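Local coordinates for protein metallopeptidase containing co-catalytic metalloactive site (PDB 3B2Y) that is probably a metal-dependent hydrolase of the peptidase M14 family with carboxypeptidase-like activity, expected to use zinc and binding nickel in the crystal, at residues T3-S6 against P7-F11; S22-I25 against D26-Y29; G74-G77 against E78-A81. One frame throughout, in Å; residues are numbered along the deposited sequence.

Contact 1 of 3, residues T3-S6 against P7-F11; sequences TSRS and PFESF
A type I beta turn running from Ser6 to Glu9, in the N-terminal loop ahead of strand 14-15, is a worked example of a serine that braces a surface reversal with its own side chain. Ser6 OG accepts a hydrogen bond from Phe8 N at 3.0 Å, with an N-H...O angle of 158°. The torsion behind this bond sets OG opposite the backbone N of Ser6 and beside its carbonyl carbon (chi1 -176°), which carries the hydroxyl forward along the chain. Pro7, with no N-H of its own to offer, is bypassed, and the amide one residue further on is gripped instead. Ser6 OG also lies 3.5 Å from Phe8 CB. It meets the Phe8 ring at its edge and in its plane, where Phe8 CD2 is 3.7 Å from Ser6 OG. Across the mouth of the turn, Ser6 O and Glu9 N stand 3.5 Å apart.

A second, looser tie joins the residue before the turn to its last residue. Arg5, bent at chi2 and chi3, brings NH2 to 3.7 Å from Glu9 OE1, a long salt bridge in which the oxygen sits at the guanidinium edge. The two planes are turned 40° from each other, so the ions do not lie flat together. Phe11 presents its ring edge to the same nitrogen, with CZ 4.4 Å from Arg5 NH2. Elsewhere, Phe8 packs edge-to-face with Phe120, which Pro7 also touches, and Ser10 OG is hydrogen-bonded to Ala116 O; these partners fasten the loop to the body of the chain. A serine hydroxyl bonded to the amide two residues ahead is the signature of an ST turn, here built into the start of a type I beta turn.

Contact 2 of 3, residues S22-I25 against D26-Y29; sequences SNDI and DAFY
Asp24 reaches Ala27 from the N-cap position, immediately before helix 25-39, and shows how one residue can start a helix with both its side chain and its backbone. It is also the centre of an inverse gamma turn, in which Ile25 N makes a weak hydrogen bond back to Asn23 O. With CG opposite its backbone N (chi1 -174°), the carboxylate swings over the first helical turn, and OD1 accepts from Ala27 N at 3.2 Å. The N-H points well at the oxygen, 165°, yet it arrives from above the carboxylate plane, 62° out of it. The carboxylate also lies against the methyl of the same residue, Asp24 CG being 3.5 Å from Ala27 CB. A water enlarges the cap: it donates to Asp24 OD1 at 2.9 Å and accepts from Asp26 N at 3.0 Å. The backbone takes its share too, since Asp24 O accepts from Phe28 N at 3.0 Å. Replaced by an alanine, this position would probably leave Ala27 N without its capping acceptor and the bridging water without one of its anchors.

Ile25 comes next. Ile25 O accepts from Tyr29 N at 2.9 Å, and its side chain does the apolar work, running alongside the Tyr29 ring, both pointing the same way, with Ile25 CG1 3.4 Å from Tyr29 CE2. Phe52 and Pro111 touch both side chains, while the far end of Tyr29 is hydrogen-bonded through OH to Ala53 O. The first turn is thus two-sided: apolar where Ile25 and Tyr29 meet Phe52 and Pro111, anionic at the cap. A carboxylate held at the amino end, bonded to one amide N-H and, through a water, to a second, would be expected to interact favourably with the helix dipole.

Contact 3 of 3, residues G74-G77 against E78-A81; sequences GFHG and EEAA. With NI (nickel (II) ion), chain C.
Glu79 and His76 form the HxxE metal-binding motif of the M14 peptidases, placed in the loop between strand 68-73 and helix 81-92. A type I beta turn from His76 to Glu79, in which Glu79 N donates to His76 O at 3.0 Å, brings the two ligands onto one side. Followed outward, Glu79 CB rests 3.3 Å from His76 O, and CG passes 3.8 Å from His76 CB. The chain then runs straight (chi2 177°), carrying CD to the edge of the imidazole, in the ring plane. At the tip both oxygens grip the nickel, OE1 at 2.1 Å and OE2 at 2.2 Å, while His76 ND1 binds it at 2.2 Å. The ring and carboxylate planes stand 75° apart, so the two ligands reach the ion side by side without stacking. His170 and solvent add further ligands. In the second shell, Asn126 OD1 is hydrogen-bonded to His76 NE2; Arg119 NH1 is hydrogen-bonded to Glu79 OE2 and forms a salt bridge with Glu78 OE2. Glu246, the predicted proton donor/acceptor, lies nearby. One water bridges the two ligands, accepting from His76 N at 2.9 Å and donating to Glu79 OE1 at 2.8 Å.

The three local contacts grade from surface to core. Contact 1 is a surface turn in the N-terminal loop, contact 2 is partly buried at the start of helix 25-39, and contact 3 is fully buried at the metal. Their carboxylates differ accordingly: one makes a long salt bridge, one caps an amide and holds a water that serves a second, and one chelates nickel. Contact 3 links the other two, which do not touch each other. Phe11 CD1 of contact 1 packs 3.7 Å from Glu78 CB, and Ser22 O of contact 2 lies 3.9 Å from Ala80 CB. Contacts 1 and 3 both use type I beta turns, but hydroxyl bracing in the former gives way to metal coordination in the latter.

Contact 1 of 3, residues T3-S6 against P7-F11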
loop_
_atom_site.group_PDB
_atom_site.type_symbol
_atom_site.label_atom_id
_atom_site.label_comp_id
_atom_site.label_asym_id
_atom_site.label_seq_id
_atom_site.Cartn_x
_atom_site.Cartn_y
_atom_site.Cartn_z
ATOM N N THR A 3 5.674 22.999 -11.566
ATOM C CA THR A 3 4.248 22.663 -11.660
ATOM C C THR A 3 3.432 23.577 -10.719
ATOM O O THR A 3 3.921 23.984 -9.665
ATOM C CB THR A 3 4.026 21.141 -11.310
ATOM O OG1 THR A 3 2.701 20.733 -11.684
ATOM C CG2 THR A 3 4.280 20.840 -9.812
ATOM N N SER A 4 2.210 23.929 -11.117
ATOM C CA SER A 4 1.332 24.747 -10.268
ATOM C C SER A 4 0.479 23.901 -9.302
ATOM O O SER A 4 -0.168 24.445 -8.411
ATOM C CB SER A 4 0.425 25.619 -11.134
ATOM O OG SER A 4 -0.147 24.867 -12.189
ATOM N N ARG A 5 0.473 22.581 -9.472
ATOM C CA ARG A 5 -0.341 21.717 -8.618
ATOM C C ARG A 5 0.338 21.516 -7.241
ATOM O O ARG A 5 1.479 21.025 -7.166
ATOM C CB ARG A 5 -0.639 20.384 -9.310
ATOM C CG ARG A 5 -1.280 20.519 -10.746
ATOM C CD ARG A 5 -2.573 21.376 -10.759
ATOM N NE ARG A 5 -3.409 21.067 -9.588
ATOM C CZ ARG A 5 -4.500 20.296 -9.590
ATOM N NH1 ARG A 5 -4.978 19.766 -10.727
ATOM N NH2 ARG A 5 -5.145 20.084 -8.440
ATOM N N SER A 6 -0.360 21.944 -6.173
ATOM C CA SER A 6 0.174 21.931 -4.822
ATOM C C SER A 6 0.093 20.547 -4.213
ATOM O O SER A 6 -0.947 19.910 -4.296
ATOM C CB SER A 6 -0.554 22.909 -3.887
ATOM O OG SER A 6 0.054 22.951 -2.585
ATOM N N PRO A 7 1.191 20.091 -3.579
ATOM C CA PRO A 7 1.144 18.895 -2.743
ATOM C C PRO A 7 0.397 19.092 -1.426
ATOM O O PRO A 7 0.183 18.136 -0.724
ATOM C CB PRO A 7 2.616 18.597 -2.449
ATOM C CG PRO A 7 3.322 19.903 -2.659
ATOM C CD PRO A 7 2.547 20.673 -3.647
ATOM N N PHE A 8 0.037 20.327 -1.077
ATOM C CA PHE A 8 -0.645 20.608 0.186
ATOM C C PHE A 8 -2.179 20.545 -0.030
ATOM O O PHE A 8 -2.939 20.638 0.910
ATOM C CB PHE A 8 -0.229 21.988 0.733
ATOM C CG PHE A 8 1.194 22.018 1.244
ATOM C CD1 PHE A 8 1.490 21.595 2.530
ATOM C CD2 PHE A 8 2.244 22.414 0.410
ATOM C CE1 PHE A 8 2.803 21.594 3.007
ATOM C CE2 PHE A 8 3.569 22.413 0.872
ATOM C CZ PHE A 8 3.839 22.005 2.170
ATOM N N GLU A 9 -2.621 20.291 -1.246
ATOM C CA GLU A 9 -4.062 20.243 -1.529
ATOM C C GLU A 9 -4.758 19.046 -0.885
ATOM O O GLU A 9 -4.227 17.922 -0.920
ATOM C CB GLU A 9 -4.305 20.185 -3.036
ATOM C CG GLU A 9 -5.785 20.137 -3.356
ATOM C CD GLU A 9 -6.133 20.799 -4.624
ATOM O OE1 GLU A 9 -5.347 21.669 -5.056
ATOM O OE2 GLU A 9 -7.224 20.482 -5.162
ATOM N N SER A 10 -5.957 19.296 -0.332
ATOM C CA SER A 10 -6.811 18.227 0.233
ATOM C C SER A 10 -7.839 17.701 -0.752
ATOM O O SER A 10 -8.411 18.468 -1.534
ATOM C CB SER A 10 -7.538 18.739 1.459
ATOM O OG SER A 10 -6.652 19.010 2.515
ATOM N N PHE A 11 -8.053 16.372 -0.714
ATOM C CA PHE A 11 -8.985 15.658 -1.590
ATOM C C PHE A 11 -9.783 14.712 -0.723
ATOM O O PHE A 11 -9.188 13.997 0.099
ATOM C CB PHE A 11 -8.242 14.821 -2.621
ATOM C CG PHE A 11 -7.372 15.607 -3.539
ATOM C CD1 PHE A 11 -6.099 15.959 -3.162
ATOM C CD2 PHE A 11 -7.848 16.031 -4.769
ATOM C CE1 PHE A 11 -5.277 16.689 -4.012
ATOM C CE2 PHE A 11 -7.049 16.735 -5.621
ATOM C CZ PHE A 11 -5.753 17.087 -5.230
#

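Contact 2 of 3, residues S22-I25 against D26-Y29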
loop_
_atom_site.group_PDB
_atom_site.type_symbol
_atom_site.label_atom_id
_atom_site.label_comp_id
_atom_site.label_asym_id
_atom_site.label_seq_id
_atom_site.Cartn_x
_atom_site.Cartn_y
_atom_site.Cartn_z
ATOM N N SER A 22 -14.144 9.556 2.876
ATOM C CA SER A 22 -12.869 8.942 2.771
ATOM C C SER A 22 -11.848 9.280 3.852
ATOM O O SER A 22 -10.896 8.549 4.025
ATOM C CB SER A 22 -12.278 9.175 1.371
ATOM O OG SER A 22 -12.102 10.514 1.068
ATOM N N ASN A 23 -12.005 10.433 4.508
ATOM C CA ASN A 23 -11.091 10.877 5.558
ATOM C C ASN A 23 -11.645 10.638 6.950
ATOM O O ASN A 23 -11.143 11.227 7.918
ATOM C CB ASN A 23 -10.654 12.337 5.364
ATOM C CG ASN A 23 -11.770 13.299 5.602
ATOM O OD1 ASN A 23 -12.935 12.923 5.429
ATOM N ND2 ASN A 23 -11.460 14.536 5.999
ATOM N N ASP A 24 -12.645 9.752 7.047
ATOM C CA ASP A 24 -13.303 9.479 8.332
ATOM C C ASP A 24 -12.421 8.436 9.039
ATOM O O ASP A 24 -12.631 7.210 8.986
ATOM C CB ASP A 24 -14.736 9.020 8.146
ATOM C CG ASP A 24 -15.465 8.873 9.426
ATOM O OD1 ASP A 24 -14.809 8.898 10.493
ATOM O OD2 ASP A 24 -16.719 8.782 9.366
ATOM N N ILE A 25 -11.404 8.966 9.700
ATOM C CA ILE A 25 -10.347 8.100 10.267
ATOM C C ILE A 25 -10.860 7.287 11.472
ATOM O O ILE A 25 -10.465 6.146 11.688
ATOM C CB ILE A 25 -9.097 8.959 10.625
ATOM C CG1 ILE A 25 -7.905 8.080 10.972
ATOM C CG2 ILE A 25 -9.369 9.914 11.739
ATOM C CD1 ILE A 25 -6.533 8.830 10.930
ATOM N N ASP A 26 -11.827 7.830 12.222
ATOM C CA ASP A 26 -12.380 7.085 13.341
ATOM C C ASP A 26 -13.174 5.870 12.862
ATOM O O ASP A 26 -13.047 4.800 13.411
ATOM C CB ASP A 26 -13.278 7.981 14.213
ATOM C CG ASP A 26 -12.462 9.048 15.003
ATOM O OD1 ASP A 26 -11.279 8.799 15.363
ATOM O OD2 ASP A 26 -13.021 10.122 15.290
ATOM N N ALA A 27 -13.966 6.055 11.810
ATOM C CA ALA A 27 -14.710 4.965 11.181
ATOM C C ALA A 27 -13.728 3.941 10.665
ATOM O O ALA A 27 -13.952 2.751 10.839
ATOM C CB ALA A 27 -15.562 5.476 10.026
ATOM N N PHE A 28 -12.670 4.414 10.014
ATOM C CA PHE A 28 -11.636 3.493 9.498
ATOM C C PHE A 28 -11.093 2.601 10.602
ATOM O O PHE A 28 -11.115 1.357 10.487
ATOM C CB PHE A 28 -10.505 4.272 8.830
ATOM C CG PHE A 28 -9.434 3.392 8.249
ATOM C CD1 PHE A 28 -9.657 2.659 7.114
ATOM C CD2 PHE A 28 -8.231 3.258 8.909
ATOM C CE1 PHE A 28 -8.675 1.858 6.618
ATOM C CE2 PHE A 28 -7.244 2.464 8.440
ATOM C CZ PHE A 28 -7.451 1.739 7.319
ATOM N N TYR A 29 -10.638 3.224 11.689
ATOM C CA TYR A 29 -10.021 2.443 12.742
ATOM C C TYR A 29 -11.031 1.440 13.344
ATOM O O TYR A 29 -10.671 0.300 13.639
ATOM C CB TYR A 29 -9.447 3.367 13.812
ATOM C CG TYR A 29 -8.075 3.909 13.498
ATOM C CD1 TYR A 29 -6.949 3.099 13.591
ATOM C CD2 TYR A 29 -7.870 5.243 13.206
ATOM C CE1 TYR A 29 -5.651 3.595 13.345
ATOM C CE2 TYR A 29 -6.557 5.739 12.958
ATOM C CZ TYR A 29 -5.478 4.914 13.020
ATOM O OH TYR A 29 -4.240 5.450 12.744
HETATM O O HOH W 1 -13.142 10.548 12.120
#

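Contact 3 of 3, residues G74-G77 against E78-A81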
loop_
_atom_site.group_PDB
_atom_site.type_symbol
_atom_site.label_atom_id
_atom_site.label_comp_id
_atom_site.label_asym_id
_atom_site.label_seq_id
_atom_site.Cartn_x
_atom_site.Cartn_y
_atom_site.Cartn_z
ATOM N N GLY A 74 -1.520 3.881 2.659
ATOM C CA GLY A 74 -1.745 5.111 3.439
ATOM C C GLY A 74 -0.484 5.878 3.785
ATOM O O GLY A 74 -0.426 6.500 4.806
ATOM N N PHE A 75 0.515 5.875 2.896
ATOM C CA PHE A 75 1.668 6.770 3.074
ATOM C C PHE A 75 1.260 8.223 2.706
ATOM O O PHE A 75 1.832 9.166 3.245
ATOM C CB PHE A 75 2.828 6.337 2.153
ATOM C CG PHE A 75 3.619 5.185 2.695
ATOM C CD1 PHE A 75 3.197 3.875 2.523
ATOM C CD2 PHE A 75 4.771 5.427 3.428
ATOM C CE1 PHE A 75 3.927 2.821 3.105
ATOM C CE2 PHE A 75 5.528 4.379 3.971
ATOM C CZ PHE A 75 5.102 3.097 3.846
ATOM N N HIS A 76 0.356 8.374 1.707
ATOM C CA HIS A 76 -0.041 9.673 1.192
ATOM C C HIS A 76 -1.517 9.861 1.469
ATOM O O HIS A 76 -2.353 9.045 1.079
ATOM C CB HIS A 76 0.298 9.800 -0.282
ATOM C CG HIS A 76 1.763 9.750 -0.558
ATOM N ND1 HIS A 76 2.299 9.025 -1.582
ATOM C CD2 HIS A 76 2.819 10.302 0.097
ATOM C CE1 HIS A 76 3.613 9.167 -1.595
ATOM N NE2 HIS A 76 3.957 9.934 -0.585
ATOM N N GLY A 77 -1.844 10.915 2.195
ATOM C CA GLY A 77 -3.196 11.051 2.689
ATOM C C GLY A 77 -4.277 11.334 1.690
ATOM O O GLY A 77 -5.437 11.058 1.942
ATOM N N GLU A 78 -3.905 11.866 0.540
ATOM C CA GLU A 78 -4.874 12.067 -0.550
ATOM C C GLU A 78 -5.175 10.724 -1.273
ATOM O O GLU A 78 -6.091 10.660 -2.081
ATOM C CB GLU A 78 -4.406 13.158 -1.526
ATOM C CG GLU A 78 -3.488 12.825 -2.696
ATOM C CD GLU A 78 -2.071 12.567 -2.291
ATOM O OE1 GLU A 78 -1.887 12.209 -1.117
ATOM O OE2 GLU A 78 -1.138 12.675 -3.136
ATOM N N GLU A 79 -4.372 9.691 -1.000
ATOM C CA GLU A 79 -4.479 8.385 -1.679
ATOM C C GLU A 79 -5.335 7.398 -0.883
ATOM O O GLU A 79 -4.919 6.295 -0.584
ATOM C CB GLU A 79 -3.060 7.848 -1.919
ATOM C CG GLU A 79 -2.303 8.805 -2.843
ATOM C CD GLU A 79 -0.833 8.434 -3.119
ATOM O OE1 GLU A 79 -0.433 7.317 -2.753
ATOM O OE2 GLU A 79 -0.091 9.343 -3.636
ATOM N N ALA A 80 -6.550 7.836 -0.533
ATOM C CA ALA A 80 -7.402 7.174 0.471
ATOM C C ALA A 80 -7.973 5.805 0.051
ATOM O O ALA A 80 -8.323 4.953 0.915
ATOM C CB ALA A 80 -8.532 8.134 0.940
ATOM N N ALA A 81 -8.022 5.541 -1.253
ATOM C CA ALA A 81 -8.467 4.244 -1.751
ATOM C C ALA A 81 -7.588 3.076 -1.345
ATOM O O ALA A 81 -8.024 1.913 -1.355
ATOM C CB ALA A 81 -8.618 4.244 -3.335
HETATM NI NI NI C . 1.510 7.862 -3.297
HETATM O O HOH W 2 -2.761 4.755 -0.117
HETATM O O HOH W 3 -0.107 6.218 -0.247
HETATM O O HOH W 4 1.242 7.881 -5.583
HETATM O O HOH W 5 2.922 8.393 -4.304
#